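Local coordinates for protein triosephosphate isomerase (Trichomonas vaginalis, PDB 4O4V) that probably interconverts D-glyceraldehyde 3-phosphate and dihydroxyacetone phosphate in glycolysis and gluconeogenesis, working as a homodimer of TIM barrels, at residues Cys126-Ser131 with Pro167-Gly172. Sequence-based numbering, arbitrary orientation.
Sequences CGEHLS and PIWAIG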
ATOM      1  N   CYS A 126      -0.214  12.204 -14.988  1.00  7.21           N
ATOM      2  CA  CYS A 126      -0.673  11.749 -16.291  1.00  7.30           C
ATOM      3  C   CYS A 126       0.536  11.634 -17.208  1.00  7.16           C
ATOM      4  O   CYS A 126       1.667  11.990 -16.802  1.00  8.59           O
ATOM      5  CB  CYS A 126      -1.643  12.784 -16.851  1.00  7.84           C
ATOM      6  SG  CYS A 126      -0.927  14.405 -17.252  1.00  9.69           S
ATOM      7  N   GLY A 127       0.342  11.087 -18.410  1.00  7.62           N
ATOM      8  CA  GLY A 127       1.412  11.016 -19.399  1.00  7.57           C
ATOM      9  C   GLY A 127       1.237   9.843 -20.334  1.00  8.08           C
ATOM     10  O   GLY A 127       0.688   8.809 -19.960  1.00  8.36           O
ATOM     11  N   GLU A 128       1.727  10.020 -21.572  1.00  8.94           N
ATOM     12  CA  GLU A 128       1.572   9.015 -22.618  1.00  8.53           C
ATOM     13  C   GLU A 128       2.784   8.111 -22.780  1.00  9.21           C
ATOM     14  O   GLU A 128       3.911   8.451 -22.435  1.00  9.24           O
ATOM     15  CB  GLU A 128       1.226   9.679 -23.953  1.00  9.29           C
ATOM     16  CG  GLU A 128       2.389  10.122 -24.811  1.00  9.64           C
ATOM     17  CD  GLU A 128       3.126  11.365 -24.375  1.00  8.95           C
ATOM     18  OE1 GLU A 128       2.883  11.892 -23.243  1.00 10.18           O
ATOM     19  OE2 GLU A 128       3.973  11.841 -25.163  1.00  9.60           O
ATOM     20  N   HIS A 129       2.510   6.948 -23.350  1.00  9.08           N
ATOM     21  CA  HIS A 129       3.503   5.920 -23.646  1.00  8.66           C
ATOM     22  C   HIS A 129       4.058   6.096 -25.051  1.00  8.29           C
ATOM     23  O   HIS A 129       3.606   6.925 -25.850  1.00  9.07           O
ATOM     24  CB  HIS A 129       2.874   4.541 -23.529  1.00 11.76           C
ATOM     25  CG  HIS A 129       2.392   4.235 -22.150  1.00 14.75           C
ATOM     26  ND1 HIS A 129       1.231   4.744 -21.620  1.00 22.03           N
ATOM     27  CD2 HIS A 129       2.940   3.472 -21.179  1.00 21.27           C
ATOM     28  CE1 HIS A 129       1.095   4.324 -20.369  1.00 16.91           C
ATOM     29  NE2 HIS A 129       2.111   3.539 -20.085  1.00 20.22           N
ATOM     30  N   LEU A 130       5.066   5.287 -25.355  1.00  9.95           N
ATOM     31  CA  LEU A 130       5.790   5.418 -26.597  1.00  9.92           C
ATOM     32  C   LEU A 130       4.931   5.302 -27.840  1.00  9.43           C
ATOM     33  O   LEU A 130       5.130   6.086 -28.775  1.00 10.22           O
ATOM     34  CB  LEU A 130       6.938   4.411 -26.638  1.00 13.20           C
ATOM     35  CG  LEU A 130       7.848   4.493 -27.865  1.00 15.36           C
ATOM     36  CD1 LEU A 130       8.478   5.812 -27.944  1.00 14.04           C
ATOM     37  CD2 LEU A 130       8.905   3.380 -27.783  1.00 19.06           C
ATOM     38  N   SER A 131       3.981   4.369 -27.891  1.00 10.13           N
ATOM     39  CA  SER A 131       3.175   4.231 -29.090  1.00 10.99           C
ATOM     40  C   SER A 131       2.437   5.518 -29.417  1.00  9.11           C
ATOM     41  O   SER A 131       2.411   5.943 -30.554  1.00  9.61           O
ATOM     42  CB  SER A 131       2.138   3.093 -28.959  1.00 18.89           C
ATOM     43  OG  SER A 131       2.764   1.841 -28.898  1.00 28.00           O
ATOM     44  N   PRO A 167       6.632  11.844 -18.956  1.00  7.57           N
ATOM     45  CA  PRO A 167       6.871  11.352 -20.304  1.00  7.76           C
ATOM     46  C   PRO A 167       7.208   9.855 -20.248  1.00  7.25           C
ATOM     47  O   PRO A 167       8.386   9.465 -20.300  1.00  8.06           O
ATOM     48  CB  PRO A 167       8.050  12.215 -20.757  1.00  8.94           C
ATOM     49  CG  PRO A 167       8.814  12.477 -19.536  1.00 10.10           C
ATOM     50  CD  PRO A 167       7.753  12.656 -18.447  1.00  8.49           C
ATOM     51  N   ILE A 168       6.210   9.016 -20.154  1.00  7.58           N
ATOM     52  CA  ILE A 168       6.421   7.592 -19.940  1.00  8.36           C
ATOM     53  C   ILE A 168       7.161   6.998 -21.144  1.00  8.46           C
ATOM     54  O   ILE A 168       7.971   6.056 -20.993  1.00 10.17           O
ATOM     55  CB  ILE A 168       5.096   6.875 -19.641  1.00  9.64           C
ATOM     56  CG1 ILE A 168       4.459   7.420 -18.359  1.00  9.09           C
ATOM     57  CG2 ILE A 168       5.321   5.341 -19.515  1.00 13.58           C
ATOM     58  CD1 ILE A 168       3.028   6.959 -18.130  1.00 11.45           C
ATOM     59  N   TRP A 169       6.958   7.573 -22.312  1.00  8.59           N
ATOM     60  CA  TRP A 169       7.675   7.214 -23.522  1.00  9.35           C
ATOM     61  C   TRP A 169       9.174   7.380 -23.428  1.00  8.85           C
ATOM     62  O   TRP A 169       9.871   6.896 -24.341  1.00 10.68           O
ATOM     63  CB  TRP A 169       7.142   8.097 -24.657  1.00  9.62           C
ATOM     64  CG  TRP A 169       7.278   9.554 -24.453  1.00  8.97           C
ATOM     65  CD1 TRP A 169       6.369  10.401 -23.868  1.00  9.00           C
ATOM     66  CD2 TRP A 169       8.360  10.379 -24.865  1.00  9.55           C
ATOM     67  NE1 TRP A 169       6.838  11.677 -23.874  1.00  9.30           N
ATOM     68  CE2 TRP A 169       8.047  11.701 -24.511  1.00 10.01           C
ATOM     69  CE3 TRP A 169       9.575  10.129 -25.527  1.00 12.27           C
ATOM     70  CZ2 TRP A 169       8.882  12.757 -24.793  1.00 12.30           C
ATOM     71  CZ3 TRP A 169      10.396  11.185 -25.796  1.00 13.57           C
ATOM     72  CH2 TRP A 169      10.049  12.472 -25.444  1.00 13.26           C
ATOM     73  N   ALA A 170       9.661   8.076 -22.415  1.00  8.54           N
ATOM     74  CA  ALA A 170      11.085   8.289 -22.195  1.00  9.95           C
ATOM     75  C   ALA A 170      11.605   7.508 -20.985  1.00 11.51           C
ATOM     76  O   ALA A 170      12.759   7.734 -20.588  1.00 15.34           O
ATOM     77  CB  ALA A 170      11.409   9.759 -22.084  1.00 12.30           C
ATOM     78  N   ILE A 171      10.839   6.576 -20.451  1.00 11.18           N
ATOM     79  CA  ILE A 171      11.271   5.755 -19.306  1.00 12.90           C
ATOM     80  C   ILE A 171      11.560   4.371 -19.752  1.00 13.84           C
ATOM     81  O   ILE A 171      10.677   3.580 -20.064  1.00 15.86           O
ATOM     82  CB  ILE A 171      10.163   5.609 -18.226  1.00 14.87           C
ATOM     83  CG1 ILE A 171       9.745   6.981 -17.769  1.00 16.29           C
ATOM     84  CG2 ILE A 171      10.670   4.787 -17.044  1.00 17.23           C
ATOM     85  CD1 ILE A 171       8.588   6.988 -16.765  1.00 20.34           C
ATOM     86  N   GLY A 172      12.843   4.033 -19.798  1.00 13.13           N
ATOM     87  CA  GLY A 172      13.232   2.688 -20.127  1.00 14.96           C
ATOM     88  C   GLY A 172      12.942   2.277 -21.552  1.00 12.49           C
ATOM     89  O   GLY A 172      12.783   1.106 -21.842  1.00 14.60           O
TER
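Trp169 and Glu128 meet through both backbone and side chain. Trp169 N donates to Glu128 O at 3.2 Å, in a somewhat bent hydrogen bond. It ties the loop after strand 121-126 to the short 3-10 turn beginning loop 6, the TIM active-site lid.

The two side chains run side by side in the same direction, carboxylate and indole planes 40° apart. Glu128 CG sits between backbone N and carbonyl carbon (chi1 88°), and a bend at chi2 brings Glu128 OE2 to 3.1 Å from Trp169 CD1. OE2 lies equally near NE1, but the angle is too poor for a hydrogen bond. Instead, Tyr165 OH is hydrogen-bonded to both Trp169 NE1 and Glu128 OE1, while Arg133 forms a salt bridge with OE2. A long acidic chain suits this buried place because its two oxygens serve different partners, OE1 Tyr165 and OE2 Arg133.

Apolar packing completes the contact. Ile168 lies alongside His129: Ile168 CD1 sits over one imidazole face, 4.3 Å from the His129 ring centroid, in a CH-pi contact. Ile168 CG2 comes 3.5 Å from His129 CD2. His129 NE2 is hydrogen-bonded to Asp99, which helps set the ring's rotation. Where the helix starts, Leu130 CB packs 4.2 Å from Trp169 CB.

Gly127 suits its place because its backbone shape would jam a side chain against the preceding carbonyl, and a CB would point into the opposite segment, close to Ile168 CG1.

With the carboxylate and indole N-H sharing a tyrosine, and Arg133 probably balancing the buried negative charge, polar bonds and close packing are consistent with holding the N-terminal hinge of loop 6 in place.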